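Local coordinates for lipolytic enzyme, G-D-S-L family (Bacteroides thetaiotaomicron, PDB 7BR2), which metabolizes the drug diltiazem as a gut microbial serine esterase of the SGNH (GDSL) hydrolase family, at residues P344-Q347 with Q348-I352; P295-E298 with E299-E303; F38-L41 with Y42-R46. One frame throughout, in Å; residues are numbered along the deposited sequence.

Contact 1: P344-Q347 with Q348-I352; sequences PQYQ and QALTI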
ATOM      1  N   PRO A 344      -5.787 -17.950  15.388  1.00 38.52           N
ATOM      2  CA  PRO A 344      -4.485 -17.536  15.930  1.00 33.75           C
ATOM      3  C   PRO A 344      -3.575 -16.929  14.887  1.00 30.76           C
ATOM      4  O   PRO A 344      -2.891 -15.946  15.185  1.00 35.04           O
ATOM      5  CB  PRO A 344      -3.921 -18.840  16.504  1.00 32.71           C
ATOM      6  CG  PRO A 344      -5.147 -19.642  16.818  1.00 41.81           C
ATOM      7  CD  PRO A 344      -6.092 -19.348  15.692  1.00 31.44           C
ATOM      8  N   GLN A 345      -3.564 -17.471  13.665  1.00 30.31           N
ATOM      9  CA  GLN A 345      -2.727 -16.908  12.615  1.00 28.61           C
ATOM     10  C   GLN A 345      -3.207 -15.519  12.202  1.00 33.74           C
ATOM     11  O   GLN A 345      -2.395 -14.685  11.787  1.00 32.44           O
ATOM     12  CB  GLN A 345      -2.660 -17.834  11.390  1.00 30.91           C
ATOM     13  CG  GLN A 345      -3.982 -18.082  10.655  1.00 32.49           C
ATOM     14  CD  GLN A 345      -4.673 -19.400  11.027  1.00 34.35           C
ATOM     15  OE1 GLN A 345      -4.709 -19.802  12.193  1.00 32.78           O
ATOM     16  NE2 GLN A 345      -5.274 -20.048  10.027  1.00 31.46           N
ATOM     17  N   TYR A 346      -4.512 -15.246  12.301  1.00 32.63           N
ATOM     18  CA  TYR A 346      -4.983 -13.896  12.012  1.00 32.88           C
ATOM     19  C   TYR A 346      -4.599 -12.938  13.132  1.00 29.56           C
ATOM     20  O   TYR A 346      -4.256 -11.786  12.868  1.00 29.82           O
ATOM     21  CB  TYR A 346      -6.495 -13.864  11.778  1.00 31.02           C
ATOM     22  CG  TYR A 346      -6.922 -12.614  11.033  1.00 32.47           C
ATOM     23  CD1 TYR A 346      -6.854 -12.552   9.645  1.00 27.80           C
ATOM     24  CD2 TYR A 346      -7.322 -11.467  11.721  1.00 33.94           C
ATOM     25  CE1 TYR A 346      -7.215 -11.411   8.962  1.00 29.84           C
ATOM     26  CE2 TYR A 346      -7.677 -10.312  11.044  1.00 25.76           C
ATOM     27  CZ  TYR A 346      -7.624 -10.295   9.665  1.00 29.73           C
ATOM     28  OH  TYR A 346      -7.994  -9.170   8.965  1.00 33.82           O
ATOM     29  N   GLN A 347      -4.630 -13.403  14.379  1.00 28.05           N
ATOM     30  CA  GLN A 347      -4.137 -12.589  15.480  1.00 29.98           C
ATOM     31  C   GLN A 347      -2.644 -12.282  15.319  1.00 35.20           C
ATOM     32  O   GLN A 347      -2.206 -11.142  15.536  1.00 31.49           O
ATOM     33  CB  GLN A 347      -4.409 -13.312  16.796  1.00 28.12           C
ATOM     34  CG  GLN A 347      -5.884 -13.396  17.189  1.00 33.40           C
ATOM     35  CD  GLN A 347      -6.482 -12.033  17.509  1.00 39.79           C
ATOM     36  OE1 GLN A 347      -7.411 -11.565  16.838  1.00 37.68           O
ATOM     37  NE2 GLN A 347      -5.954 -11.391  18.538  1.00 37.15           N
ATOM     38  N   GLN A 348      -1.861 -13.282  14.900  1.00 34.27           N
ATOM     39  CA  GLN A 348      -0.444 -13.081  14.602  1.00 28.56           C
ATOM     40  C   GLN A 348      -0.264 -12.063  13.480  1.00 28.86           C
ATOM     41  O   GLN A 348       0.576 -11.144  13.563  1.00 33.57           O
ATOM     42  CB  GLN A 348       0.161 -14.437  14.223  1.00 26.76           C
ATOM     43  CG  GLN A 348       1.633 -14.474  13.830  1.00 31.81           C
ATOM     44  CD  GLN A 348       2.079 -15.879  13.471  1.00 31.87           C
ATOM     45  OE1 GLN A 348       1.279 -16.814  13.520  1.00 34.91           O
ATOM     46  NE2 GLN A 348       3.343 -16.036  13.088  1.00 30.04           N
ATOM     47  N   ALA A 349      -1.057 -12.202  12.416  1.00 30.95           N
ATOM     48  CA  ALA A 349      -0.969 -11.255  11.317  1.00 31.08           C
ATOM     49  C   ALA A 349      -1.311  -9.845  11.788  1.00 29.95           C
ATOM     50  O   ALA A 349      -0.675  -8.873  11.366  1.00 29.05           O
ATOM     51  CB  ALA A 349      -1.877 -11.706  10.172  1.00 30.13           C
ATOM     52  N   LEU A 350      -2.301  -9.718  12.679  1.00 29.49           N
ATOM     53  CA  LEU A 350      -2.682  -8.410  13.206  1.00 31.70           C
ATOM     54  C   LEU A 350      -1.550  -7.791  14.025  1.00 34.78           C
ATOM     55  O   LEU A 350      -1.323  -6.573  13.968  1.00 28.90           O
ATOM     56  CB  LEU A 350      -3.947  -8.538  14.058  1.00 29.13           C
ATOM     57  CG  LEU A 350      -5.324  -8.702  13.397  1.00 31.29           C
ATOM     58  CD1 LEU A 350      -6.366  -8.916  14.490  1.00 29.30           C
ATOM     59  CD2 LEU A 350      -5.725  -7.502  12.523  1.00 25.72           C
ATOM     60  N   THR A 351      -0.860  -8.616  14.822  1.00 29.08           N
ATOM     61  CA  THR A 351       0.330  -8.152  15.530  1.00 32.93           C
ATOM     62  C   THR A 351       1.312  -7.498  14.564  1.00 28.13           C
ATOM     63  O   THR A 351       1.808  -6.385  14.802  1.00 27.25           O
ATOM     64  CB  THR A 351       0.999  -9.324  16.242  1.00 30.10           C
ATOM     65  OG1 THR A 351       0.035 -10.030  17.041  1.00 29.98           O
ATOM     66  CG2 THR A 351       2.135  -8.813  17.110  1.00 25.63           C
ATOM     67  N   ILE A 352       1.601  -8.194  13.462  1.00 28.09           N
ATOM     68  CA  ILE A 352       2.495  -7.650  12.437  1.00 22.65           C
ATOM     69  C   ILE A 352       1.943  -6.348  11.855  1.00 27.94           C
ATOM     70  O   ILE A 352       2.692  -5.396  11.601  1.00 27.21           O
ATOM     71  CB  ILE A 352       2.736  -8.700  11.345  1.00 21.71           C
ATOM     72  CG1 ILE A 352       3.598  -9.821  11.923  1.00 25.81           C
ATOM     73  CG2 ILE A 352       3.417  -8.069  10.133  1.00 28.20           C
ATOM     74  CD1 ILE A 352       3.353 -11.137  11.278  1.00 29.46           C
TER

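Contact 2: P295-E298 with E299-E303; sequences PFME and EMNTE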
ATOM      1  N   PRO A 295     -12.587  -7.304  -5.360  1.00 44.23           N
ATOM      2  CA  PRO A 295     -12.608  -8.693  -4.873  1.00 47.06           C
ATOM      3  C   PRO A 295     -11.324  -9.039  -4.130  1.00 42.87           C
ATOM      4  O   PRO A 295     -10.592  -9.941  -4.553  1.00 39.14           O
ATOM      5  CB  PRO A 295     -12.763  -9.527  -6.154  1.00 40.66           C
ATOM      6  CG  PRO A 295     -12.687  -8.579  -7.292  1.00 40.86           C
ATOM      7  CD  PRO A 295     -12.277  -7.238  -6.798  1.00 44.32           C
ATOM      8  N   PHE A 296     -11.006  -8.300  -3.058  1.00 45.45           N
ATOM      9  CA  PHE A 296      -9.707  -8.490  -2.413  1.00 44.75           C
ATOM     10  C   PHE A 296      -9.640  -9.826  -1.686  1.00 39.38           C
ATOM     11  O   PHE A 296      -8.625 -10.529  -1.758  1.00 39.19           O
ATOM     12  CB  PHE A 296      -9.372  -7.354  -1.444  1.00 39.11           C
ATOM     13  CG  PHE A 296      -8.025  -7.533  -0.795  1.00 34.67           C
ATOM     14  CD1 PHE A 296      -6.861  -7.253  -1.502  1.00 34.11           C
ATOM     15  CD2 PHE A 296      -7.910  -8.038   0.486  1.00 38.96           C
ATOM     16  CE1 PHE A 296      -5.614  -7.450  -0.936  1.00 33.94           C
ATOM     17  CE2 PHE A 296      -6.652  -8.226   1.068  1.00 35.90           C
ATOM     18  CZ  PHE A 296      -5.511  -7.936   0.351  1.00 33.40           C
ATOM     19  N   MET A 297     -10.692 -10.166  -0.937  1.00 40.74           N
ATOM     20  CA  MET A 297     -10.723 -11.436  -0.220  1.00 38.56           C
ATOM     21  C   MET A 297     -10.597 -12.614  -1.174  1.00 41.97           C
ATOM     22  O   MET A 297      -9.845 -13.561  -0.911  1.00 44.30           O
ATOM     23  CB  MET A 297     -12.014 -11.526   0.587  1.00 41.65           C
ATOM     24  CG  MET A 297     -12.085 -10.486   1.675  1.00 41.55           C
ATOM     25  SD  MET A 297     -10.628 -10.525   2.737  1.00 44.10           S
ATOM     26  CE  MET A 297     -11.006 -11.976   3.724  1.00 32.92           C
ATOM     27  N   GLU A 298     -11.328 -12.573  -2.289  1.00 41.44           N
ATOM     28  CA  GLU A 298     -11.320 -13.696  -3.224  1.00 41.49           C
ATOM     29  C   GLU A 298      -9.990 -13.809  -3.973  1.00 45.37           C
ATOM     30  O   GLU A 298      -9.495 -14.921  -4.210  1.00 40.81           O
ATOM     31  CB  GLU A 298     -12.481 -13.555  -4.215  1.00 42.09           C
ATOM     32  CG  GLU A 298     -13.856 -13.503  -3.566  1.00 43.46           C
ATOM     33  CD  GLU A 298     -14.282 -12.088  -3.210  1.00 52.03           C
ATOM     34  OE1 GLU A 298     -13.415 -11.287  -2.786  1.00 49.75           O
ATOM     35  OE2 GLU A 298     -15.485 -11.777  -3.355  1.00 59.77           O
ATOM     36  N   GLU A 299      -9.397 -12.679  -4.369  1.00 40.46           N
ATOM     37  CA  GLU A 299      -8.212 -12.759  -5.215  1.00 45.31           C
ATOM     38  C   GLU A 299      -6.909 -12.837  -4.429  1.00 39.66           C
ATOM     39  O   GLU A 299      -5.938 -13.433  -4.919  1.00 37.77           O
ATOM     40  CB  GLU A 299      -8.154 -11.567  -6.178  1.00 41.33           C
ATOM     41  CG  GLU A 299      -9.261 -11.604  -7.213  1.00 49.23           C
ATOM     42  CD  GLU A 299      -9.200 -10.480  -8.226  1.00 49.70           C
ATOM     43  OE1 GLU A 299      -8.139  -9.837  -8.352  1.00 51.14           O
ATOM     44  OE2 GLU A 299     -10.227 -10.227  -8.889  1.00 55.27           O
ATOM     45  N   MET A 300      -6.865 -12.278  -3.217  1.00 36.71           N
ATOM     46  CA  MET A 300      -5.601 -12.147  -2.497  1.00 40.68           C
ATOM     47  C   MET A 300      -5.652 -12.503  -1.024  1.00 35.14           C
ATOM     48  O   MET A 300      -4.598 -12.497  -0.386  1.00 36.86           O
ATOM     49  CB  MET A 300      -5.047 -10.724  -2.620  1.00 33.34           C
ATOM     50  CG  MET A 300      -4.568 -10.380  -3.996  1.00 40.12           C
ATOM     51  SD  MET A 300      -3.840  -8.732  -4.069  1.00 42.74           S
ATOM     52  CE  MET A 300      -3.647  -8.588  -5.848  1.00 38.27           C
ATOM     53  N   ASN A 301      -6.811 -12.781  -0.447  1.00 37.70           N
ATOM     54  CA  ASN A 301      -6.872 -13.126   0.963  1.00 35.60           C
ATOM     55  C   ASN A 301      -7.763 -14.334   1.180  1.00 32.97           C
ATOM     56  O   ASN A 301      -8.692 -14.311   1.984  1.00 33.84           O
ATOM     57  CB  ASN A 301      -7.333 -11.949   1.813  1.00 35.42           C
ATOM     58  CG  ASN A 301      -6.755 -12.001   3.208  1.00 30.97           C
ATOM     59  OD1 ASN A 301      -5.841 -12.780   3.477  1.00 30.95           O
ATOM     60  ND2 ASN A 301      -7.307 -11.205   4.111  1.00 33.71           N
ATOM     61  N   THR A 302      -7.469 -15.429   0.470  1.00 41.01           N
ATOM     62  CA  THR A 302      -8.206 -16.686   0.606  1.00 39.67           C
ATOM     63  C   THR A 302      -7.316 -17.753   1.247  1.00 37.91           C
ATOM     64  O   THR A 302      -6.380 -18.262   0.615  1.00 39.84           O
ATOM     65  CB  THR A 302      -8.727 -17.148  -0.753  1.00 36.47           C
ATOM     66  OG1 THR A 302      -9.721 -16.224  -1.210  1.00 42.55           O
ATOM     67  CG2 THR A 302      -9.350 -18.527  -0.643  1.00 40.90           C
ATOM     68  N   GLU A 303      -7.630 -18.099   2.492  1.00 38.12           N
ATOM     69  CA  GLU A 303      -7.010 -19.197   3.228  1.00 34.67           C
ATOM     70  C   GLU A 303      -8.093 -20.262   3.389  1.00 34.80           C
ATOM     71  O   GLU A 303      -8.797 -20.327   4.405  1.00 32.39           O
ATOM     72  CB  GLU A 303      -6.460 -18.707   4.591  1.00 29.07           C
ATOM     73  CG  GLU A 303      -5.686 -19.756   5.369  1.00 29.19           C
ATOM     74  CD  GLU A 303      -5.294 -19.305   6.777  1.00 36.58           C
ATOM     75  OE1 GLU A 303      -5.743 -18.227   7.235  1.00 31.47           O
ATOM     76  OE2 GLU A 303      -4.519 -20.042   7.427  1.00 32.91           O
TER

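Contact 3: F38-L41 with Y42-R46; sequences FIWL and YYMTR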
ATOM      1  N   PHE A  38       0.826  -0.814   2.984  1.00 31.42           N
ATOM      2  CA  PHE A  38      -0.044  -1.971   2.775  1.00 28.86           C
ATOM      3  C   PHE A  38       0.625  -2.998   1.859  1.00 25.60           C
ATOM      4  O   PHE A  38       0.504  -4.214   2.071  1.00 25.25           O
ATOM      5  CB  PHE A  38      -1.378  -1.490   2.194  1.00 28.23           C
ATOM      6  CG  PHE A  38      -2.184  -0.611   3.138  1.00 30.52           C
ATOM      7  CD1 PHE A  38      -1.959  -0.639   4.510  1.00 26.78           C
ATOM      8  CD2 PHE A  38      -3.174   0.235   2.643  1.00 31.04           C
ATOM      9  CE1 PHE A  38      -2.701   0.155   5.369  1.00 27.81           C
ATOM     10  CE2 PHE A  38      -3.916   1.048   3.500  1.00 28.69           C
ATOM     11  CZ  PHE A  38      -3.688   0.999   4.864  1.00 27.35           C
ATOM     12  N   ILE A  39       1.367  -2.522   0.856  1.00 22.24           N
ATOM     13  CA  ILE A  39       2.115  -3.423  -0.024  1.00 29.28           C
ATOM     14  C   ILE A  39       3.203  -4.165   0.754  1.00 31.40           C
ATOM     15  O   ILE A  39       3.378  -5.392   0.619  1.00 35.99           O
ATOM     16  CB  ILE A  39       2.709  -2.642  -1.209  1.00 28.24           C
ATOM     17  CG1 ILE A  39       1.611  -2.122  -2.142  1.00 28.30           C
ATOM     18  CG2 ILE A  39       3.670  -3.519  -1.984  1.00 32.41           C
ATOM     19  CD1 ILE A  39       2.125  -1.083  -3.184  1.00 22.55           C
ATOM     20  N   TRP A  40       3.971  -3.429   1.566  1.00 29.31           N
ATOM     21  CA  TRP A  40       4.970  -4.085   2.403  1.00 25.76           C
ATOM     22  C   TRP A  40       4.306  -5.089   3.338  1.00 30.62           C
ATOM     23  O   TRP A  40       4.830  -6.187   3.539  1.00 27.53           O
ATOM     24  CB  TRP A  40       5.777  -3.047   3.189  1.00 26.46           C
ATOM     25  CG  TRP A  40       7.118  -3.543   3.693  1.00 29.80           C
ATOM     26  CD1 TRP A  40       7.633  -4.807   3.573  1.00 28.23           C
ATOM     27  CD2 TRP A  40       8.108  -2.777   4.402  1.00 31.33           C
ATOM     28  NE1 TRP A  40       8.870  -4.872   4.164  1.00 28.35           N
ATOM     29  CE2 TRP A  40       9.188  -3.642   4.679  1.00 29.70           C
ATOM     30  CE3 TRP A  40       8.182  -1.442   4.833  1.00 28.72           C
ATOM     31  CZ2 TRP A  40      10.334  -3.214   5.366  1.00 33.38           C
ATOM     32  CZ3 TRP A  40       9.319  -1.018   5.515  1.00 30.39           C
ATOM     33  CH2 TRP A  40      10.378  -1.903   5.777  1.00 29.85           C
ATOM     34  N   LEU A  41       3.140  -4.738   3.900  1.00 27.17           N
ATOM     35  CA  LEU A  41       2.412  -5.668   4.761  1.00 29.10           C
ATOM     36  C   LEU A  41       2.098  -6.973   4.028  1.00 29.29           C
ATOM     37  O   LEU A  41       2.191  -8.070   4.601  1.00 30.39           O
ATOM     38  CB  LEU A  41       1.122  -5.004   5.251  1.00 26.43           C
ATOM     39  CG  LEU A  41       0.233  -5.808   6.200  1.00 25.78           C
ATOM     40  CD1 LEU A  41       1.024  -6.195   7.427  1.00 24.33           C
ATOM     41  CD2 LEU A  41      -1.007  -4.980   6.599  1.00 25.88           C
ATOM     42  N   TYR A  42       1.708  -6.870   2.760  1.00 25.59           N
ATOM     43  CA  TYR A  42       1.512  -8.079   1.974  1.00 30.68           C
ATOM     44  C   TYR A  42       2.791  -8.909   1.921  1.00 29.73           C
ATOM     45  O   TYR A  42       2.773 -10.118   2.172  1.00 30.02           O
ATOM     46  CB  TYR A  42       1.054  -7.737   0.561  1.00 30.08           C
ATOM     47  CG  TYR A  42       0.802  -8.965  -0.279  1.00 33.37           C
ATOM     48  CD1 TYR A  42      -0.435  -9.593  -0.263  1.00 31.78           C
ATOM     49  CD2 TYR A  42       1.801  -9.495  -1.093  1.00 30.65           C
ATOM     50  CE1 TYR A  42      -0.673 -10.718  -1.035  1.00 38.68           C
ATOM     51  CE2 TYR A  42       1.570 -10.616  -1.869  1.00 36.28           C
ATOM     52  CZ  TYR A  42       0.332 -11.223  -1.835  1.00 35.12           C
ATOM     53  OH  TYR A  42       0.087 -12.335  -2.596  1.00 35.53           O
ATOM     54  N   TYR A  43       3.918  -8.276   1.585  1.00 31.69           N
ATOM     55  CA  TYR A  43       5.149  -9.066   1.487  1.00 27.03           C
ATOM     56  C   TYR A  43       5.577  -9.622   2.844  1.00 31.01           C
ATOM     57  O   TYR A  43       6.147 -10.714   2.909  1.00 28.32           O
ATOM     58  CB  TYR A  43       6.288  -8.226   0.907  1.00 28.45           C
ATOM     59  CG  TYR A  43       6.264  -8.115  -0.592  1.00 31.31           C
ATOM     60  CD1 TYR A  43       5.432  -7.209  -1.234  1.00 31.35           C
ATOM     61  CD2 TYR A  43       7.063  -8.939  -1.374  1.00 34.90           C
ATOM     62  CE1 TYR A  43       5.412  -7.119  -2.618  1.00 31.39           C
ATOM     63  CE2 TYR A  43       7.047  -8.865  -2.746  1.00 31.40           C
ATOM     64  CZ  TYR A  43       6.221  -7.954  -3.368  1.00 31.77           C
ATOM     65  OH  TYR A  43       6.224  -7.877  -4.747  1.00 33.75           O
ATOM     66  N   MET A  44       5.236  -8.936   3.943  1.00 32.48           N
ATOM     67  CA  MET A  44       5.659  -9.394   5.259  1.00 30.81           C
ATOM     68  C   MET A  44       4.867 -10.616   5.690  1.00 32.47           C
ATOM     69  O   MET A  44       5.395 -11.475   6.404  1.00 29.37           O
ATOM     70  CB  MET A  44       5.466  -8.303   6.324  1.00 25.27           C
ATOM     71  CG  MET A  44       6.246  -6.989   6.159  1.00 26.14           C
ATOM     72  SD  MET A  44       5.492  -5.676   7.157  1.00 30.25           S
ATOM     73  CE  MET A  44       6.834  -4.469   7.226  1.00 30.52           C
ATOM     74  N   THR A  45       3.600 -10.705   5.289  1.00 28.76           N
ATOM     75  CA  THR A  45       2.788 -11.828   5.740  1.00 29.61           C
ATOM     76  C   THR A  45       2.744 -12.982   4.747  1.00 26.79           C
ATOM     77  O   THR A  45       2.654 -14.138   5.166  1.00 32.74           O
ATOM     78  CB  THR A  45       1.379 -11.349   6.072  1.00 33.19           C
ATOM     79  OG1 THR A  45       0.852 -10.645   4.941  1.00 36.41           O
ATOM     80  CG2 THR A  45       1.440 -10.417   7.251  1.00 27.96           C
ATOM     81  N   ARG A  46       2.738 -12.699   3.439  1.00 29.11           N
ATOM     82  CA  ARG A  46       2.710 -13.730   2.402  1.00 29.04           C
ATOM     83  C   ARG A  46       4.091 -14.356   2.139  1.00 41.28           C
ATOM     84  O   ARG A  46       4.178 -15.540   1.781  1.00 33.34           O
ATOM     85  CB  ARG A  46       2.125 -13.156   1.121  1.00 32.20           C
ATOM     86  CG  ARG A  46       1.669 -14.211   0.105  1.00 35.50           C
ATOM     87  CD  ARG A  46       0.517 -15.058   0.627  1.00 32.65           C
ATOM     88  NE  ARG A  46      -0.438 -14.200   1.302  1.00 33.99           N
ATOM     89  CZ  ARG A  46      -1.507 -13.675   0.715  1.00 37.12           C
ATOM     90  NH1 ARG A  46      -1.728 -13.903  -0.568  1.00 29.82           N
ATOM     91  NH2 ARG A  46      -2.322 -12.880   1.402  1.00 33.31           N
TER

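Contact 1: P344-Q347 with Q348-I352
Residues 344-347 and 348-352 form the opening turns of the long helix 344-377, and four successive i to i+4 backbone bonds join them: Gln348 N to Pro344 O, Ala349 N to Gln345 O, Leu350 N to Tyr346 O and Thr351 N to Gln347 O, each 2.9 Å long. The last of these carbonyls is gripped twice, because the hydroxyl OG1 of Thr351 also donates to Gln347 O, at 2.9 Å. The two donors arrive from opposite faces of the carbonyl plane. With chi1 at -52°, the hydroxyl lies anti to its own carbonyl carbon and swings back to the preceding turn, the familiar way in which a helical threonine satisfies itself along an alpha helix. One turn apart on another side, the Tyr346 ring meets Leu350 obliquely: CE2 lies 3.7 Å from Leu350 CG, and CD2 is 3.9 Å from Leu350 CD1. The tyrosine chi1 of -161° carries the ring beside its carbonyl carbon, toward the following turn, while its OH takes a bond from Leu274 N. Gln348 behaves differently, its fully extended chain reaching out so that OE1 accepts from Arg443 and NE2 donates to the carbonyls of Ile437 and Lys439. These bonds tie the start of helix 344-377 to strand 443-449 and to the end of helix 417-437. Gln345 NE2, for its part, hydrogen-bonds Glu303.

Contact 2: P295-E298 with E299-E303
Phe296 and Met300, one turn apart in the short helix 296-300, cross at about a right angle in a Met-aromatic contact, with Pro295 at the N-cap position. Met300 CB makes an off-centre CH-pi approach, 4.2 Å from the centroid of the Phe296 ring, while SD sits obliquely, 3.8 Å from Phe296 CE1. Asn301 CB approaches the same ring obliquely on its CD2-CE2 side, 3.9 Å from Phe296 CE2, and the amide plane is turned 55° from the ring. Tyr272 meets this ring edge-to-face. Met297 and Asn301 instead run side by side. Bends at chi2 (-53°) and chi3 (-76°) lay the Met297 chain alongside Asn301, so that Asn301 ND2 gives a weak, long hydrogen bond to Met297 SD at 3.7 Å, while OD1 accepts from Tyr272 N. Pro295 and Glu299 also lie alongside each other, the proline CG 3.4 Å from Glu299 OE2; the other carboxylate oxygen, OE1, is hydrogen-bonded to Tyr218 OH of helix 210-223. Where the chain leaves the helix for strand 303-308, the carbonyl of Met297 serves two donors: Asn301 N stands above its plane, and Thr302 OG1 reaches Met297 O at 2.7 Å.

Contact 3: F38-L41 with Y42-R46
Helix 35-46 of the SGNH hydrolase domain carries a Met-aromatic contact between Trp40 and Met44, one turn apart. The terminal methyl of Met44 sits over one face of the indole: CE lies 3.5 Å from the centroid of the five-membered ring of Trp40, only 6° off its normal, a CH-pi contact. Met44 SD stands over the same face, 4.4 Å from that centroid. A Trp40 chi1 of -159° lays the indole beside its own carbonyl carbon, and the methionine, extended beyond CG, runs back across it. Their backbones are joined too, Met44 N donating to Trp40 O at 2.8 Å. Ring nitrogen NE1 of Trp40 bonds to Tyr435 of helix 417-437, so the indole is held by a hydrogen bond at NE1 as well as by the methyl over its face. A leucine in place of Trp40 would probably leave the Met44 methyl without its aromatic platform, open a gap beside Ile431 and deprive Tyr435 of its indole partner. Helix 35-46 packs against helix 210-223 through Phe38 and Ile39, helix 344-377 through Leu41 and helix 417-437 through Met44. Further round it, Ile39 and Tyr43 lie side by side, CG2 of Ile39 being 4.0 Å from Tyr43 CE1, and Ile39 O approaches the edge of the tyrosine ring near its plane. The phenol OH of Tyr43 bonds to Gln224. Leu41 O is held by two donors from opposite faces of its plane, Thr45 N at 3.1 Å and Thr45 OG1 at 2.9 Å.

How the contacts relate
All three contacts are local, within a helix or at its end, but they differ in depth. Contact 3 is wholly buried, about 9 Å from the centre of the molecule (centre to centre); contacts 1 and 2 are partly buried. Contacts 2 and 3 share a methionine against an aromatic ring, over the face in 3 and oblique in 2, while contact 1 pairs a tyrosine with a leucine. A threonine hydroxyl returning to a carbonyl recurs in each. Ile352 packing on Leu41 and Thr45 joins helix 344-377 to helix 35-46, and helix 210-223 is met by both contacts 2 and 3. Polar links remain: Gln345 probably bonds to Glu303, and Arg46 to the Met300 carbonyl.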